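Local coordinates for protein tRNA delta(2)-isopentenylpyrophosphate transferase (Bacillus halodurans, PDB 3EXA) that probably transfers a dimethylallyl group from dimethylallyl diphosphate to the adenine at position 37 of tRNAs that read codons beginning with uridine, at residues A[41-49]-A[215-223]; A[136-146]-A[155-166]. All coordinates share one frame; numbering follows the deposited sequence.

Contact 1 of 2, residues A[41-49]-A[215-223]; sequences RGMDIGTAK and MVEEGLIDE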
loop_
_atom_site.group_PDB
_atom_site.type_symbol
_atom_site.label_atom_id
_atom_site.label_comp_id
_atom_site.label_asym_id
_atom_site.label_seq_id
_atom_site.Cartn_x
_atom_site.Cartn_y
_atom_site.Cartn_z
ATOM N N ARG A 41 -0.247 -14.934 -28.114
ATOM C CA ARG A 41 -0.289 -15.910 -29.187
ATOM C C ARG A 41 -1.667 -16.035 -29.813
ATOM O O ARG A 41 -2.687 -15.895 -29.137
ATOM C CB ARG A 41 0.195 -17.272 -28.690
ATOM C CG ARG A 41 -0.002 -17.489 -27.227
ATOM C CD ARG A 41 0.851 -18.637 -26.780
ATOM N NE ARG A 41 1.016 -18.609 -25.336
ATOM C CZ ARG A 41 1.765 -19.465 -24.653
ATOM N NH1 ARG A 41 2.424 -20.428 -25.285
ATOM N NH2 ARG A 41 1.855 -19.354 -23.335
ATOM N N GLY A 42 -1.675 -16.295 -31.119
ATOM C CA GLY A 42 -2.914 -16.429 -31.863
ATOM C C GLY A 42 -3.286 -15.105 -32.502
ATOM O O GLY A 42 -4.241 -15.024 -33.274
HETATM N N MSE A 43 -2.523 -14.071 -32.152
HETATM C CA MSE A 43 -2.711 -12.719 -32.663
HETATM C C MSE A 43 -1.453 -12.381 -33.447
HETATM O O MSE A 43 -0.567 -11.684 -32.956
HETATM C CB MSE A 43 -2.895 -11.745 -31.490
HETATM C CG MSE A 43 -4.239 -11.913 -30.774
HETATM SE SE MSE A 43 -4.405 -11.053 -29.045
HETATM C CE MSE A 43 -5.015 -9.293 -29.550
ATOM N N ASP A 44 -1.368 -12.890 -34.668
ATOM C CA ASP A 44 -0.190 -12.665 -35.490
ATOM C C ASP A 44 -0.372 -11.535 -36.495
ATOM O O ASP A 44 0.513 -10.695 -36.669
ATOM C CB ASP A 44 0.174 -13.957 -36.226
ATOM C CG ASP A 44 0.259 -15.157 -35.295
ATOM O OD1 ASP A 44 0.899 -15.035 -34.226
ATOM O OD2 ASP A 44 -0.303 -16.222 -35.635
ATOM N N ILE A 45 -1.524 -11.509 -37.151
ATOM C CA ILE A 45 -1.797 -10.488 -38.151
ATOM C C ILE A 45 -1.967 -9.101 -37.566
ATOM O O ILE A 45 -1.227 -8.183 -37.910
ATOM C CB ILE A 45 -3.044 -10.839 -38.947
ATOM C CG1 ILE A 45 -2.831 -12.183 -39.642
ATOM C CG2 ILE A 45 -3.340 -9.743 -39.943
ATOM C CD1 ILE A 45 -4.082 -12.798 -40.190
ATOM N N GLY A 46 -2.936 -8.944 -36.674
ATOM C CA GLY A 46 -3.174 -7.639 -36.077
ATOM C C GLY A 46 -1.975 -7.038 -35.367
ATOM O O GLY A 46 -1.910 -5.829 -35.173
ATOM N N THR A 47 -1.012 -7.859 -34.975
ATOM C CA THR A 47 0.131 -7.309 -34.269
ATOM C C THR A 47 1.399 -7.244 -35.113
ATOM O O THR A 47 2.471 -6.910 -34.602
ATOM C CB THR A 47 0.420 -8.101 -32.985
ATOM O OG1 THR A 47 1.011 -9.361 -33.317
ATOM C CG2 THR A 47 -0.871 -8.353 -32.222
ATOM N N ALA A 48 1.277 -7.548 -36.405
ATOM C CA ALA A 48 2.424 -7.524 -37.310
ATOM C C ALA A 48 3.576 -8.305 -36.693
ATOM O O ALA A 48 4.724 -7.846 -36.684
ATOM C CB ALA A 48 2.852 -6.087 -37.585
ATOM N N LYS A 49 3.253 -9.486 -36.175
ATOM C CA LYS A 49 4.234 -10.356 -35.535
ATOM C C LYS A 49 5.332 -10.759 -36.513
ATOM O O LYS A 49 5.063 -11.078 -37.676
ATOM C CB LYS A 49 3.533 -11.601 -34.980
ATOM C CG LYS A 49 4.366 -12.400 -33.993
ATOM C CD LYS A 49 3.515 -13.426 -33.245
ATOM C CE LYS A 49 2.518 -12.760 -32.304
ATOM N NZ LYS A 49 1.538 -13.729 -31.747
HETATM N N MSE A 215 -3.024 -6.208 -43.538
HETATM C CA MSE A 215 -3.654 -6.964 -42.466
HETATM C C MSE A 215 -5.050 -7.419 -42.873
HETATM O O MSE A 215 -5.451 -8.548 -42.588
HETATM C CB MSE A 215 -3.767 -6.128 -41.191
HETATM C CG MSE A 215 -2.451 -5.613 -40.662
HETATM SE SE MSE A 215 -2.635 -4.558 -39.057
HETATM C CE MSE A 215 -1.030 -5.188 -38.161
ATOM N N VAL A 216 -5.795 -6.539 -43.533
ATOM C CA VAL A 216 -7.134 -6.902 -43.953
ATOM C C VAL A 216 -7.047 -8.022 -44.978
ATOM O O VAL A 216 -7.833 -8.957 -44.938
ATOM C CB VAL A 216 -7.876 -5.710 -44.553
ATOM C CG1 VAL A 216 -9.242 -6.145 -45.037
ATOM C CG2 VAL A 216 -8.002 -4.616 -43.511
ATOM N N GLU A 217 -6.076 -7.929 -45.878
ATOM C CA GLU A 217 -5.885 -8.939 -46.907
ATOM C C GLU A 217 -5.504 -10.294 -46.329
ATOM O O GLU A 217 -5.997 -11.318 -46.794
ATOM C CB GLU A 217 -4.809 -8.492 -47.906
ATOM C CG GLU A 217 -5.233 -7.332 -48.809
ATOM C CD GLU A 217 -4.215 -7.020 -49.904
ATOM O OE1 GLU A 217 -3.758 -7.961 -50.594
ATOM O OE2 GLU A 217 -3.886 -5.831 -50.088
ATOM N N GLU A 218 -4.637 -10.302 -45.318
ATOM C CA GLU A 218 -4.183 -11.551 -44.693
ATOM C C GLU A 218 -5.227 -12.205 -43.804
ATOM O O GLU A 218 -5.133 -13.392 -43.512
ATOM C CB GLU A 218 -2.918 -11.301 -43.874
ATOM C CG GLU A 218 -1.670 -11.146 -44.718
ATOM C CD GLU A 218 -0.565 -10.400 -43.996
ATOM O OE1 GLU A 218 0.501 -10.193 -44.608
ATOM O OE2 GLU A 218 -0.759 -10.014 -42.819
ATOM N N GLY A 219 -6.212 -11.427 -43.366
ATOM C CA GLY A 219 -7.254 -11.984 -42.526
ATOM C C GLY A 219 -7.496 -11.325 -41.178
ATOM O O GLY A 219 -8.022 -11.972 -40.276
ATOM N N LEU A 220 -7.131 -10.058 -41.024
ATOM C CA LEU A 220 -7.348 -9.370 -39.754
ATOM C C LEU A 220 -8.747 -9.651 -39.212
ATOM O O LEU A 220 -8.897 -10.116 -38.084
ATOM C CB LEU A 220 -7.178 -7.860 -39.929
ATOM C CG LEU A 220 -7.368 -7.071 -38.631
ATOM C CD1 LEU A 220 -6.368 -7.572 -37.589
ATOM C CD2 LEU A 220 -7.172 -5.586 -38.896
ATOM N N ILE A 221 -9.762 -9.368 -40.030
ATOM C CA ILE A 221 -11.162 -9.579 -39.658
ATOM C C ILE A 221 -11.423 -10.978 -39.102
ATOM O O ILE A 221 -12.087 -11.130 -38.080
ATOM C CB ILE A 221 -12.109 -9.350 -40.867
ATOM C CG1 ILE A 221 -11.896 -7.951 -41.435
ATOM C CG2 ILE A 221 -13.553 -9.517 -40.429
ATOM C CD1 ILE A 221 -12.676 -7.681 -42.688
ATOM N N ASP A 222 -10.914 -11.997 -39.783
ATOM C CA ASP A 222 -11.099 -13.367 -39.323
ATOM C C ASP A 222 -10.431 -13.550 -37.976
ATOM O O ASP A 222 -10.994 -14.175 -37.078
ATOM C CB ASP A 222 -10.489 -14.356 -40.311
ATOM C CG ASP A 222 -11.301 -14.489 -41.564
ATOM O OD1 ASP A 222 -12.489 -14.892 -41.446
ATOM O OD2 ASP A 222 -10.755 -14.194 -42.653
ATOM N N GLU A 223 -9.224 -12.997 -37.850
ATOM C CA GLU A 223 -8.445 -13.086 -36.626
ATOM C C GLU A 223 -9.201 -12.462 -35.463
ATOM O O GLU A 223 -9.173 -12.988 -34.351
ATOM C CB GLU A 223 -7.086 -12.393 -36.803
ATOM C CG GLU A 223 -6.161 -12.544 -35.601
ATOM C CD GLU A 223 -4.829 -11.842 -35.773
ATOM O OE1 GLU A 223 -4.811 -10.598 -35.906
ATOM O OE2 GLU A 223 -3.789 -12.533 -35.777
#

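Contact 2 of 2, residues A[136-146]-A[155-166]; sequences VQALHDKLSKI and HPNNYRRVIRAL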
loop_
_atom_site.group_PDB
_atom_site.type_symbol
_atom_site.label_atom_id
_atom_site.label_comp_id
_atom_site.label_asym_id
_atom_site.label_seq_id
_atom_site.Cartn_x
_atom_site.Cartn_y
_atom_site.Cartn_z
ATOM N N VAL A 136 -8.827 14.753 20.709
ATOM C CA VAL A 136 -9.188 14.238 19.402
ATOM C C VAL A 136 -9.165 15.439 18.461
ATOM O O VAL A 136 -8.942 15.295 17.259
ATOM C CB VAL A 136 -10.586 13.579 19.392
ATOM C CG1 VAL A 136 -11.677 14.627 19.487
ATOM C CG2 VAL A 136 -10.743 12.746 18.147
ATOM N N GLN A 137 -9.375 16.634 19.002
ATOM C CA GLN A 137 -9.335 17.812 18.148
ATOM C C GLN A 137 -7.877 18.228 17.921
ATOM O O GLN A 137 -7.579 18.972 16.982
ATOM C CB GLN A 137 -10.124 18.975 18.754
ATOM C CG GLN A 137 -9.394 19.702 19.849
ATOM C CD GLN A 137 -9.948 21.089 20.098
ATOM O OE1 GLN A 137 -9.462 21.810 20.970
ATOM N NE2 GLN A 137 -10.967 21.473 19.332
ATOM N N ALA A 138 -6.970 17.758 18.779
ATOM C CA ALA A 138 -5.545 18.068 18.611
ATOM C C ALA A 138 -5.049 17.336 17.359
ATOM O O ALA A 138 -4.247 17.863 16.577
ATOM C CB ALA A 138 -4.747 17.620 19.829
ATOM N N LEU A 139 -5.538 16.112 17.176
ATOM C CA LEU A 139 -5.178 15.304 16.017
ATOM C C LEU A 139 -5.800 15.969 14.791
ATOM O O LEU A 139 -5.301 15.857 13.666
ATOM C CB LEU A 139 -5.736 13.892 16.161
ATOM C CG LEU A 139 -5.492 13.024 14.931
ATOM C CD1 LEU A 139 -4.017 12.799 14.791
ATOM C CD2 LEU A 139 -6.229 11.707 15.051
ATOM N N HIS A 140 -6.901 16.667 15.048
ATOM C CA HIS A 140 -7.638 17.384 14.031
ATOM C C HIS A 140 -6.852 18.642 13.689
ATOM O O HIS A 140 -6.733 19.019 12.521
ATOM C CB HIS A 140 -9.028 17.739 14.565
ATOM C CG HIS A 140 -9.983 18.196 13.509
ATOM N ND1 HIS A 140 -10.111 19.519 13.141
ATOM C CD2 HIS A 140 -10.840 17.503 12.723
ATOM C CE1 HIS A 140 -11.006 19.620 12.174
ATOM N NE2 HIS A 140 -11.462 18.410 11.901
ATOM N N ASP A 141 -6.300 19.291 14.708
ATOM C CA ASP A 141 -5.515 20.492 14.457
ATOM C C ASP A 141 -4.268 20.112 13.667
ATOM O O ASP A 141 -3.794 20.888 12.837
ATOM C CB ASP A 141 -5.128 21.186 15.768
ATOM C CG ASP A 141 -6.329 21.771 16.495
ATOM O OD1 ASP A 141 -7.223 22.334 15.823
ATOM O OD2 ASP A 141 -6.380 21.678 17.741
ATOM N N LYS A 142 -3.749 18.911 13.919
ATOM C CA LYS A 142 -2.560 18.433 13.217
ATOM C C LYS A 142 -2.819 18.388 11.717
ATOM O O LYS A 142 -1.996 18.829 10.916
ATOM C CB LYS A 142 -2.168 17.033 13.701
ATOM C CG LYS A 142 -1.007 16.414 12.912
ATOM C CD LYS A 142 -0.675 15.000 13.391
ATOM C CE LYS A 142 0.064 14.997 14.733
ATOM N NZ LYS A 142 1.473 15.520 14.643
ATOM N N LEU A 143 -3.972 17.850 11.342
ATOM C CA LEU A 143 -4.330 17.740 9.942
ATOM C C LEU A 143 -4.707 19.107 9.368
ATOM O O LEU A 143 -4.422 19.399 8.209
ATOM C CB LEU A 143 -5.476 16.733 9.805
ATOM C CG LEU A 143 -6.044 16.372 8.434
ATOM C CD1 LEU A 143 -7.140 17.350 8.069
ATOM C CD2 LEU A 143 -4.936 16.354 7.394
ATOM N N SER A 144 -5.320 19.945 10.203
ATOM C CA SER A 144 -5.758 21.294 9.816
ATOM C C SER A 144 -4.571 22.197 9.446
ATOM O O SER A 144 -4.700 23.115 8.633
ATOM C CB SER A 144 -6.560 21.920 10.973
ATOM O OG SER A 144 -7.240 23.100 10.589
ATOM N N LYS A 145 -3.417 21.930 10.050
ATOM C CA LYS A 145 -2.212 22.704 9.785
ATOM C C LYS A 145 -1.490 22.194 8.531
ATOM O O LYS A 145 -0.618 22.876 7.985
ATOM C CB LYS A 145 -1.258 22.625 10.984
ATOM C CG LYS A 145 0.064 23.350 10.776
ATOM C CD LYS A 145 1.141 22.819 11.694
ATOM C CE LYS A 145 2.526 23.298 11.264
ATOM N NZ LYS A 145 3.627 22.568 11.985
ATOM N N ILE A 146 -1.858 20.995 8.081
ATOM C CA ILE A 146 -1.246 20.378 6.901
ATOM C C ILE A 146 -2.221 20.402 5.714
ATOM O O ILE A 146 -1.848 20.108 4.579
ATOM C CB ILE A 146 -0.822 18.903 7.214
ATOM C CG1 ILE A 146 0.458 18.532 6.457
ATOM C CG2 ILE A 146 -1.932 17.948 6.832
ATOM C CD1 ILE A 146 0.296 18.397 4.951
ATOM N N HIS A 155 -15.647 16.179 10.914
ATOM C CA HIS A 155 -15.910 16.478 12.326
ATOM C C HIS A 155 -14.743 15.947 13.144
ATOM O O HIS A 155 -14.330 14.803 12.978
ATOM C CB HIS A 155 -17.187 15.787 12.800
ATOM C CG HIS A 155 -17.758 16.353 14.065
ATOM N ND1 HIS A 155 -18.466 15.589 14.968
ATOM C CD2 HIS A 155 -17.798 17.623 14.538
ATOM C CE1 HIS A 155 -18.921 16.361 15.940
ATOM N NE2 HIS A 155 -18.529 17.601 15.701
ATOM N N PRO A 156 -14.207 16.772 14.053
ATOM C CA PRO A 156 -13.075 16.352 14.885
ATOM C C PRO A 156 -13.274 15.052 15.689
ATOM O O PRO A 156 -12.298 14.380 16.024
ATOM C CB PRO A 156 -12.805 17.589 15.756
ATOM C CG PRO A 156 -14.111 18.320 15.766
ATOM C CD PRO A 156 -14.621 18.151 14.372
ATOM N N ASN A 157 -14.525 14.693 15.977
ATOM C CA ASN A 157 -14.832 13.462 16.722
ATOM C C ASN A 157 -14.676 12.223 15.824
ATOM O O ASN A 157 -14.730 11.083 16.293
ATOM C CB ASN A 157 -16.273 13.496 17.279
ATOM C CG ASN A 157 -16.395 14.266 18.598
ATOM O OD1 ASN A 157 -16.067 15.446 18.677
ATOM N ND2 ASN A 157 -16.881 13.588 19.636
ATOM N N ASN A 158 -14.495 12.444 14.529
ATOM C CA ASN A 158 -14.334 11.327 13.606
ATOM C C ASN A 158 -12.840 11.083 13.398
ATOM O O ASN A 158 -12.350 11.163 12.280
ATOM C CB ASN A 158 -14.997 11.658 12.266
ATOM C CG ASN A 158 -15.238 10.427 11.413
ATOM O OD1 ASN A 158 -14.783 9.326 11.740
ATOM N ND2 ASN A 158 -15.956 10.606 10.309
ATOM N N TYR A 159 -12.131 10.777 14.483
ATOM C CA TYR A 159 -10.693 10.545 14.446
ATOM C C TYR A 159 -10.266 9.463 13.465
ATOM O O TYR A 159 -9.140 9.483 12.958
ATOM C CB TYR A 159 -10.173 10.170 15.829
ATOM C CG TYR A 159 -10.592 8.787 16.291
ATOM C CD1 TYR A 159 -11.756 8.599 17.042
ATOM C CD2 TYR A 159 -9.814 7.663 15.984
ATOM C CE1 TYR A 159 -12.134 7.331 17.481
ATOM C CE2 TYR A 159 -10.184 6.389 16.412
ATOM C CZ TYR A 159 -11.341 6.229 17.164
ATOM O OH TYR A 159 -11.680 4.967 17.614
ATOM N N ARG A 160 -11.150 8.509 13.208
ATOM C CA ARG A 160 -10.830 7.433 12.284
ATOM C C ARG A 160 -10.614 7.996 10.884
ATOM O O ARG A 160 -9.673 7.614 10.185
ATOM C CB ARG A 160 -11.960 6.402 12.254
ATOM C CG ARG A 160 -11.453 5.004 11.996
ATOM C CD ARG A 160 -10.548 4.582 13.140
ATOM N NE ARG A 160 -9.390 3.819 12.678
ATOM C CZ ARG A 160 -8.457 3.326 13.484
ATOM N NH1 ARG A 160 -8.538 3.515 14.798
ATOM N NH2 ARG A 160 -7.443 2.645 12.977
ATOM N N ARG A 161 -11.490 8.911 10.486
ATOM C CA ARG A 161 -11.408 9.537 9.175
ATOM C C ARG A 161 -10.271 10.564 9.129
ATOM O O ARG A 161 -9.741 10.864 8.064
ATOM C CB ARG A 161 -12.748 10.195 8.838
ATOM C CG ARG A 161 -12.850 10.754 7.431
ATOM C CD ARG A 161 -14.273 11.227 7.148
ATOM N NE ARG A 161 -14.387 11.937 5.874
ATOM C CZ ARG A 161 -15.536 12.377 5.365
ATOM N NH1 ARG A 161 -16.675 12.181 6.018
ATOM N NH2 ARG A 161 -15.544 13.016 4.202
ATOM N N VAL A 162 -9.895 11.096 10.289
ATOM C CA VAL A 162 -8.804 12.059 10.355
ATOM C C VAL A 162 -7.486 11.303 10.237
ATOM O O VAL A 162 -6.556 11.760 9.584
ATOM C CB VAL A 162 -8.840 12.854 11.675
ATOM C CG1 VAL A 162 -7.568 13.684 11.837
ATOM C CG2 VAL A 162 -10.063 13.759 11.685
ATOM N N ILE A 163 -7.400 10.138 10.860
ATOM C CA ILE A 163 -6.173 9.359 10.754
ATOM C C ILE A 163 -5.962 8.953 9.295
ATOM O O ILE A 163 -4.843 8.951 8.793
ATOM C CB ILE A 163 -6.237 8.092 11.629
ATOM C CG1 ILE A 163 -6.050 8.483 13.098
ATOM C CG2 ILE A 163 -5.181 7.083 11.180
ATOM C CD1 ILE A 163 -6.152 7.343 14.056
ATOM N N ARG A 164 -7.051 8.601 8.624
ATOM C CA ARG A 164 -6.993 8.193 7.227
ATOM C C ARG A 164 -6.420 9.320 6.368
ATOM O O ARG A 164 -5.572 9.090 5.509
ATOM C CB ARG A 164 -8.398 7.821 6.753
ATOM C CG ARG A 164 -8.574 7.753 5.247
ATOM C CD ARG A 164 -7.811 6.596 4.626
ATOM N NE ARG A 164 -8.699 5.714 3.871
ATOM C CZ ARG A 164 -9.495 6.109 2.881
ATOM N NH1 ARG A 164 -9.528 7.384 2.510
ATOM N NH2 ARG A 164 -10.269 5.228 2.261
ATOM N N ALA A 165 -6.888 10.541 6.609
ATOM C CA ALA A 165 -6.425 11.704 5.854
ATOM C C ALA A 165 -4.931 11.946 6.032
ATOM O O ALA A 165 -4.226 12.252 5.072
ATOM C CB ALA A 165 -7.200 12.942 6.281
ATOM N N LEU A 166 -4.449 11.813 7.261
ATOM C CA LEU A 166 -3.039 12.037 7.531
ATOM C C LEU A 166 -2.159 10.946 6.918
ATOM O O LEU A 166 -1.012 11.205 6.558
ATOM C CB LEU A 166 -2.794 12.129 9.044
ATOM C CG LEU A 166 -3.538 13.246 9.809
ATOM C CD1 LEU A 166 -3.506 12.972 11.311
ATOM C CD2 LEU A 166 -2.909 14.593 9.499
HETATM O O HOH W 1 -9.977 13.387 15.226
#

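Contact 1 of 2, residues A[41-49]-A[215-223]
The carboxylate of Glu223 receives three consecutive backbone N-H groups of the 41-49 loop. Gly46 N lies 2.6 Å from Glu223 OE1 and uses that oxygen's syn lone pair, with an N-H...O angle of 160°. Ile45 N reaches Glu223 OE2 at 2.8 Å, also on the syn side but 23° out of the carboxylate plane; Asp44 N adds a weak, strongly bent bond to the same oxygen. An extended chain, with CG anti to the backbone N (chi1 -175°), carries the carboxylate from the helix into the turn. Glu223 OE1 has a second partner in Tyr243 OH, while OE2 has one sound bond and one weak one; bonds to both oxygens restrain the carboxylate's rotation. Three N-H donors would be expected to favour its ionised form.

Beside this grip the Ile45 side chain runs antiparallel alongside Glu223 and packs against the junction of helices 201-218 and 220-229. Its CD1 rests 3.5 Å from Glu218 O, while CG2 packs 3.8 Å from Met215 CB. The selenomethionine Met215 bends at chi3 and places CE 3.0 Å from Ile45 O and close to Gly46 O, with Ala48 CB farther off. Gly46 CA meets Leu220 CD1 at 3.5 Å, a close approach made where the loop has no side chain.

The helix junction is a Schellman motif with Gly219 at C-prime: Leu220 N bonds Met215 O at 2.7 Å, and a weak bond joins Gly219 N to Val216 O. It faces a type I beta turn, Ile45 to Ala48, whose first two N-H groups go to one helix-borne carboxylate.

Contact 2 of 2, residues A[136-146]-A[155-166]
His140 lays one face of its imidazole over Pro156: Pro156 CB stands 3.9 Å from the ring centroid and 26° off the normal, a CH-pi contact displaced toward the ring's rim. Placing CG anti to the backbone N (chi1 -167°) swings the ring from the flank of helix 136-144 toward the turn before helix 159-171. The ring is anchored by a hydrogen bond from NE2 to Ile154 O, just ahead of that turn.

Val136 closes the same end. Its CG2 meets Tyr159 CB at 3.5 Å, the two side chains roughly perpendicular. Nearby, one water donates to both Val136 O and Pro156 O, the latter at 2.6 Å, and so bridges the two backbones without a direct hydrogen bond.

Further along, Leu139 presents its branches to different partners. CG lies 3.8 Å from Val162 CG1, these side chains side by side and pointing opposite ways; CD2 reaches Ile163 CG1, and CD1 touches Leu166 CD1 at 3.5 Å. Leu166 then divides its methyls, CD1 going to Leu139 and CD2 to Leu143. The distance of 3.4 Å from Leu166 CD2 to Leu143 CB marks tight packing. Phe130 and Val131 of helix 121-133 also touch Leu139, so three helices share this core of an outlying helical part, in which residues 160-164 probably contact tRNA.

The helix axes approach to 9.9 Å at 29°, which keeps side chains in contact from Val136 to Ile146. With no direct hydrogen bond or salt bridge between the segments, the chemistry implies that cohesion comes chiefly from interlocked aliphatic branches, supplemented at one end by the proline-imidazole contact and the water bridge.

Overall arrangement
Contact 2 falls between the two segments of contact 1 in sequence, yet lies across the chain's centre from it, with centres 57 Å apart and nearest atoms about 35 Å apart. Contact 1 is the one near the predicted nucleotide- and substrate-binding loop: the side chain of Ala48 is about 6 Å from that of Thr12, and that of Thr47 about 11 Å from that of Thr101, a likely tRNA-contacting site. Contact 2 belongs to an outlying helical part whose residues 160-164 probably also meet tRNA. There Arg164 bonds Thr172 of the second subunit, whereas no other chain of the assembly touches contact 1.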